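Local coordinates for putative short-chain dehydrogenase/reductase (Corynebacterium glutamicum, PDB 3E9N) that is a putative NAD(P)-dependent oxidoreductase of the short-chain dehydrogenase/reductase family, possibly an acetoacetyl-CoA reductase, whose physiological substrate the structure alone does not show, at the interface of chains A and B and the interface of chains A and C. Sequence-based numbering; all coordinates share one arbitrary frame. Chains: chain A/B/C, Putative short-chain dehydrogenase/reductase.

Contact 1 and contact 2 are separate two-fold interfaces of one subunit, their C-alpha centres about 27 Å apart, and they share no residue. In contact 1 helix 144-164 of chain A packs on the same helix of chain B. Contact 2 joins residues 201-202 and the first turn of helix 203-214 of chain A, together with the end of strand 220-229, to the start of that strand in chain C. Because each subunit meets two neighbours through two different two-fold axes, the pair can build the deposited tetramer, an arrangement common among short-chain dehydrogenases, although the structure alone does not show the oligomeric state in solution.

Contact 1: the interface of chains A and B. Residues chain A 155-156, 159-160; chain B 143-144, 147-148, 151.
A:Ala159 and B:Ala147 meet methyl to methyl, with their CB atoms 4.0 Å apart, at the apolar centre where two copies of helix 144-164 pack together. The nearer approach of the backbones is one turn back, at A:Gly155, whose CA is 5.1 Å from that of B:Ala147. Lacking a side chain, the glycine lets the methyl CB of B:Ala147 rest on its backbone, 3.5 Å from the A:Gly155 carbonyl O; alanine is the next smallest spacer.

Beside this centre, A:Leu156 sends its CD1 branch to B:Thr144, and the two side chains cross obliquely. CG stands anti to the backbone N (chi1 170°), which lets CD1 pack against both prongs of the threonine. It is 3.4 Å from the hydroxyl OG1 and 3.7 Å from the methyl CG2. Threonine fits this border, since OG1 also lies near the A:Phe160 backbone N, though at 3.8 Å no bond is assigned.

At the other end, the A:Gly155 N lies over one face of the B:His151 ring, offset towards the rim, and ND1 of the histidine comes within 3.8 Å of the glycine CA. ND1 donates a hydrogen bond to the B:Ala147 carbonyl O (3.0 Å), which lies in the ring plane and steadies its rotation, although the donor is tilted 31° from the carbonyl plane.

Repeated by the two-fold axis, this small-residue surface allows close helix pairing and probably contributes to the A-B dimer seen in the crystal, as in related short-chain dehydrogenases.

Contact 2: the interface of chains A and C. Residues chain A 201-202, 205, 227-228; chain C 219-220.
C:Thr220 packs against A:Glu205 and A:Val227, so that the start of strand 220-229 in chain C fits between the 201-205 region of chain A and the end of its own strand 220-229. The branched side chain is well suited to this place, because one prong is methyl and the other hydroxyl. From CB, which lies 3.7 Å from the A:Glu205 methylene CG, the two prongs diverge. CG2, set anti to the backbone N, goes to the strand, where it meets the methyl CG1 of A:Val227 at 3.6 Å. The same C:Thr220 methyl CG2 is 3.5 Å from the backbone carbonyl O of A:Arg228. Valine gives that prong a compact apolar partner. The hydroxyl OG1, placed beside the backbone N (chi1 -55°), turns instead towards the CG methylene of A:Glu205 and the CG2 methyl of A:Ile201, whose side chain crosses the threonine at about a right angle.

A:Glu205 slides past C:Thr220 in the opposite direction. Its CB and CG lie against the threonine OG1 and CB, while the A:Glu205 carboxylate OE1 stays 3.9 Å from C:Thr220 CB. Glutamate thus supplies carbon for packing while keeping a polar carboxylate at its tip.

Next to it, C:Thr219 sets its OG1 against CB and CG of A:Glu202, 3.6 Å from CG. The backbone N of A:Glu202 gives this C:Thr219 OG1 a weak hydrogen bond (3.5 Å). C:Thr219 OG1 and C:Thr220 OG1 are also hydrogen-bonded, 3.1 Å apart and in a direction that is not settled, which would couple their orientations. Within chain A, an internal bond holds the arginine side chain against its own strand: A:Arg228 NH2 donates, close to the guanidinium plane, to the A:Val227 carbonyl O at 2.8 Å, from above the carbonyl plane (61° out of it).

Contact 1: the interface of chains A and B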
ATOM      1  N   GLY A 155       2.332   7.751  -7.678  1.00 30.10           N
ATOM      2  CA  GLY A 155       1.229   8.701  -7.369  1.00 30.16           C
ATOM      3  C   GLY A 155       0.777   9.552  -8.566  1.00 30.85           C
ATOM      4  O   GLY A 155      -0.404   9.920  -8.704  1.00 31.86           O
ATOM      5  N   LEU A 156       1.728   9.910  -9.408  1.00 30.82           N
ATOM      6  CA  LEU A 156       1.457  10.581 -10.679  1.00 30.82           C
ATOM      7  C   LEU A 156       0.529   9.695 -11.523  1.00 31.09           C
ATOM      8  O   LEU A 156      -0.523  10.147 -11.946  1.00 31.07           O
ATOM      9  CB  LEU A 156       2.785  10.822 -11.467  1.00 30.06           C
ATOM     10  CG  LEU A 156       2.683  11.310 -12.936  1.00 29.21           C
ATOM     11  CD1 LEU A 156       1.837  12.557 -13.089  1.00 25.94           C
ATOM     12  CD2 LEU A 156       4.046  11.564 -13.512  1.00 29.15           C
ATOM     13  N   ALA A 159      -3.149   9.413 -10.172  1.00 31.99           N
ATOM     14  CA  ALA A 159      -3.996  10.642 -10.157  1.00 32.03           C
ATOM     15  C   ALA A 159      -4.340  11.067 -11.594  1.00 32.06           C
ATOM     16  O   ALA A 159      -5.423  11.605 -11.874  1.00 31.98           O
ATOM     17  CB  ALA A 159      -3.328  11.762  -9.456  1.00 30.66           C
ATOM     18  N   PHE A 160      -3.393  10.811 -12.481  1.00 31.68           N
ATOM     19  CA  PHE A 160      -3.562  11.028 -13.904  1.00 32.03           C
ATOM     20  C   PHE A 160      -4.690  10.135 -14.437  1.00 33.54           C
ATOM     21  O   PHE A 160      -5.618  10.612 -15.137  1.00 33.52           O
ATOM     22  CB  PHE A 160      -2.238  10.715 -14.622  1.00 30.07           C
ATOM     23  CG  PHE A 160      -2.246  11.066 -16.073  1.00 29.91           C
ATOM     24  CD1 PHE A 160      -2.323  12.386 -16.472  1.00 30.17           C
ATOM     25  CD2 PHE A 160      -2.189  10.073 -17.047  1.00 28.50           C
ATOM     26  CE1 PHE A 160      -2.340  12.707 -17.831  1.00 34.26           C
ATOM     27  CE2 PHE A 160      -2.194  10.391 -18.409  1.00 32.74           C
ATOM     28  CZ  PHE A 160      -2.261  11.697 -18.812  1.00 31.14           C
TER
ATOM     29  N   ASN B 143      -5.095  16.585  -8.551  1.00 43.70           N
ATOM     30  CA  ASN B 143      -3.813  17.203  -8.862  1.00 44.11           C
ATOM     31  C   ASN B 143      -2.660  16.207  -8.778  1.00 44.31           C
ATOM     32  O   ASN B 143      -2.325  15.582  -7.762  1.00 43.26           O
ATOM     33  CB  ASN B 143      -3.534  18.420  -8.019  1.00 45.12           C
ATOM     34  CG  ASN B 143      -2.401  19.268  -8.566  1.00 48.07           C
ATOM     35  OD1 ASN B 143      -1.250  19.070  -8.201  1.00 51.85           O
ATOM     36  ND2 ASN B 143      -2.721  20.215  -9.419  1.00 48.26           N
ATOM     37  N   THR B 144      -2.026  16.135  -9.923  1.00 43.95           N
ATOM     38  CA  THR B 144      -1.058  15.157 -10.260  1.00 43.56           C
ATOM     39  C   THR B 144       0.249  15.475  -9.491  1.00 42.78           C
ATOM     40  O   THR B 144       0.894  14.560  -8.925  1.00 42.90           O
ATOM     41  CB  THR B 144      -0.996  15.181 -11.802  1.00 43.26           C
ATOM     42  OG1 THR B 144      -1.170  13.867 -12.309  1.00 44.96           O
ATOM     43  CG2 THR B 144       0.239  15.850 -12.345  1.00 44.37           C
ATOM     44  N   ALA B 147      -0.325  14.569  -5.512  1.00 36.06           N
ATOM     45  CA  ALA B 147      -0.135  13.129  -5.335  1.00 35.36           C
ATOM     46  C   ALA B 147       1.334  12.726  -5.515  1.00 35.79           C
ATOM     47  O   ALA B 147       1.871  11.929  -4.754  1.00 35.10           O
ATOM     48  CB  ALA B 147      -0.982  12.338  -6.309  1.00 34.72           C
ATOM     49  N   ALA B 148       1.984  13.248  -6.543  1.00 35.83           N
ATOM     50  CA  ALA B 148       3.330  12.785  -6.797  1.00 36.19           C
ATOM     51  C   ALA B 148       4.233  13.221  -5.673  1.00 36.04           C
ATOM     52  O   ALA B 148       5.089  12.458  -5.245  1.00 35.56           O
ATOM     53  CB  ALA B 148       3.825  13.346  -8.122  1.00 36.93           C
ATOM     54  N   HIS B 151       3.533  11.144  -2.204  1.00 34.75           N
ATOM     55  CA  HIS B 151       4.103   9.805  -2.324  1.00 35.67           C
ATOM     56  C   HIS B 151       5.636   9.845  -2.312  1.00 35.53           C
ATOM     57  O   HIS B 151       6.288   8.952  -1.722  1.00 34.46           O
ATOM     58  CB  HIS B 151       3.586   9.091  -3.588  1.00 35.69           C
ATOM     59  CG  HIS B 151       2.220   8.510  -3.408  1.00 41.46           C
ATOM     60  ND1 HIS B 151       1.064   9.236  -3.617  1.00 44.81           N
ATOM     61  CD2 HIS B 151       1.820   7.304  -2.936  1.00 46.63           C
ATOM     62  CE1 HIS B 151       0.012   8.497  -3.308  1.00 46.26           C
ATOM     63  NE2 HIS B 151       0.443   7.317  -2.897  1.00 47.38           N
TER

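Contact 2: the interface of chains A and C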
ATOM      1  N   ILE A 201      15.610  -9.340 -15.227  1.00 43.28           N
ATOM      2  CA  ILE A 201      14.384  -9.490 -16.033  1.00 42.97           C
ATOM      3  C   ILE A 201      14.703  -9.353 -17.545  1.00 42.68           C
ATOM      4  O   ILE A 201      15.296  -8.356 -17.955  1.00 42.03           O
ATOM      5  CB  ILE A 201      13.264  -8.439 -15.635  1.00 42.26           C
ATOM      6  CG1 ILE A 201      12.757  -8.679 -14.187  1.00 40.93           C
ATOM      7  CG2 ILE A 201      12.122  -8.526 -16.616  1.00 40.39           C
ATOM      8  CD1 ILE A 201      12.205  -7.413 -13.462  1.00 34.96           C
ATOM      9  N   GLU A 202      14.354 -10.351 -18.354  1.00 42.98           N
ATOM     10  CA  GLU A 202      14.484 -10.202 -19.811  1.00 43.84           C
ATOM     11  C   GLU A 202      13.627  -9.023 -20.245  1.00 42.42           C
ATOM     12  O   GLU A 202      12.429  -8.942 -19.901  1.00 42.14           O
ATOM     13  CB  GLU A 202      14.065 -11.462 -20.610  1.00 44.96           C
ATOM     14  CG  GLU A 202      15.164 -12.552 -20.786  1.00 49.80           C
ATOM     15  CD  GLU A 202      16.316 -12.143 -21.725  1.00 56.07           C
ATOM     16  OE1 GLU A 202      16.177 -12.339 -22.966  1.00 59.46           O
ATOM     17  OE2 GLU A 202      17.370 -11.659 -21.220  1.00 55.88           O
ATOM     18  N   GLU A 205      10.094  -9.346 -21.754  1.00 36.30           N
ATOM     19  CA  GLU A 205       8.942  -9.580 -20.871  1.00 35.92           C
ATOM     20  C   GLU A 205       8.223  -8.282 -20.539  1.00 34.49           C
ATOM     21  O   GLU A 205       7.010  -8.259 -20.370  1.00 33.55           O
ATOM     22  CB  GLU A 205       9.386 -10.275 -19.575  1.00 37.56           C
ATOM     23  CG  GLU A 205      10.344 -11.474 -19.811  1.00 39.55           C
ATOM     24  CD  GLU A 205       9.608 -12.674 -20.362  1.00 44.91           C
ATOM     25  OE1 GLU A 205       8.490 -12.940 -19.847  1.00 49.61           O
ATOM     26  OE2 GLU A 205      10.124 -13.349 -21.303  1.00 48.09           O
ATOM     27  N   VAL A 227       6.252  -7.069 -11.960  1.00 33.96           N
ATOM     28  CA  VAL A 227       7.152  -7.956 -12.690  1.00 34.02           C
ATOM     29  C   VAL A 227       8.417  -8.201 -11.848  1.00 33.97           C
ATOM     30  O   VAL A 227       8.959  -7.282 -11.291  1.00 34.00           O
ATOM     31  CB  VAL A 227       7.546  -7.326 -14.085  1.00 33.58           C
ATOM     32  CG1 VAL A 227       8.512  -8.209 -14.828  1.00 34.38           C
ATOM     33  CG2 VAL A 227       6.312  -7.056 -14.915  1.00 33.61           C
ATOM     34  N   ARG A 228       8.886  -9.440 -11.778  1.00 34.88           N
ATOM     35  CA  ARG A 228      10.031  -9.786 -10.926  1.00 35.68           C
ATOM     36  C   ARG A 228      10.833 -10.877 -11.600  1.00 35.34           C
ATOM     37  O   ARG A 228      10.288 -11.600 -12.410  1.00 35.21           O
ATOM     38  CB  ARG A 228       9.556 -10.286  -9.564  1.00 35.89           C
ATOM     39  CG  ARG A 228       9.376  -9.197  -8.560  1.00 39.87           C
ATOM     40  CD  ARG A 228       7.947  -9.112  -8.232  1.00 45.95           C
ATOM     41  NE  ARG A 228       7.592  -7.986  -7.361  1.00 52.95           N
ATOM     42  CZ  ARG A 228       7.430  -6.714  -7.753  1.00 55.36           C
ATOM     43  NH1 ARG A 228       7.081  -5.795  -6.854  1.00 53.50           N
ATOM     44  NH2 ARG A 228       7.634  -6.355  -9.021  1.00 55.24           N
TER
ATOM     45  N   THR C 219      13.049 -16.399 -17.052  1.00 45.12           N
ATOM     46  CA  THR C 219      13.720 -15.542 -16.071  1.00 43.65           C
ATOM     47  C   THR C 219      12.775 -14.587 -15.395  1.00 42.29           C
ATOM     48  O   THR C 219      13.174 -13.766 -14.606  1.00 42.57           O
ATOM     49  CB  THR C 219      14.701 -14.644 -16.770  1.00 44.48           C
ATOM     50  OG1 THR C 219      13.951 -13.731 -17.604  1.00 47.19           O
ATOM     51  CG2 THR C 219      15.699 -15.476 -17.604  1.00 42.89           C
ATOM     52  N   THR C 220      11.506 -14.648 -15.721  1.00 41.40           N
ATOM     53  CA  THR C 220      10.578 -13.636 -15.176  1.00 40.32           C
ATOM     54  C   THR C 220       9.348 -14.241 -14.566  1.00 38.38           C
ATOM     55  O   THR C 220       8.924 -15.322 -14.953  1.00 37.96           O
ATOM     56  CB  THR C 220      10.138 -12.710 -16.304  1.00 39.99           C
ATOM     57  OG1 THR C 220      11.326 -12.210 -16.880  1.00 40.37           O
ATOM     58  CG2 THR C 220       9.303 -11.559 -15.813  1.00 39.49           C
TER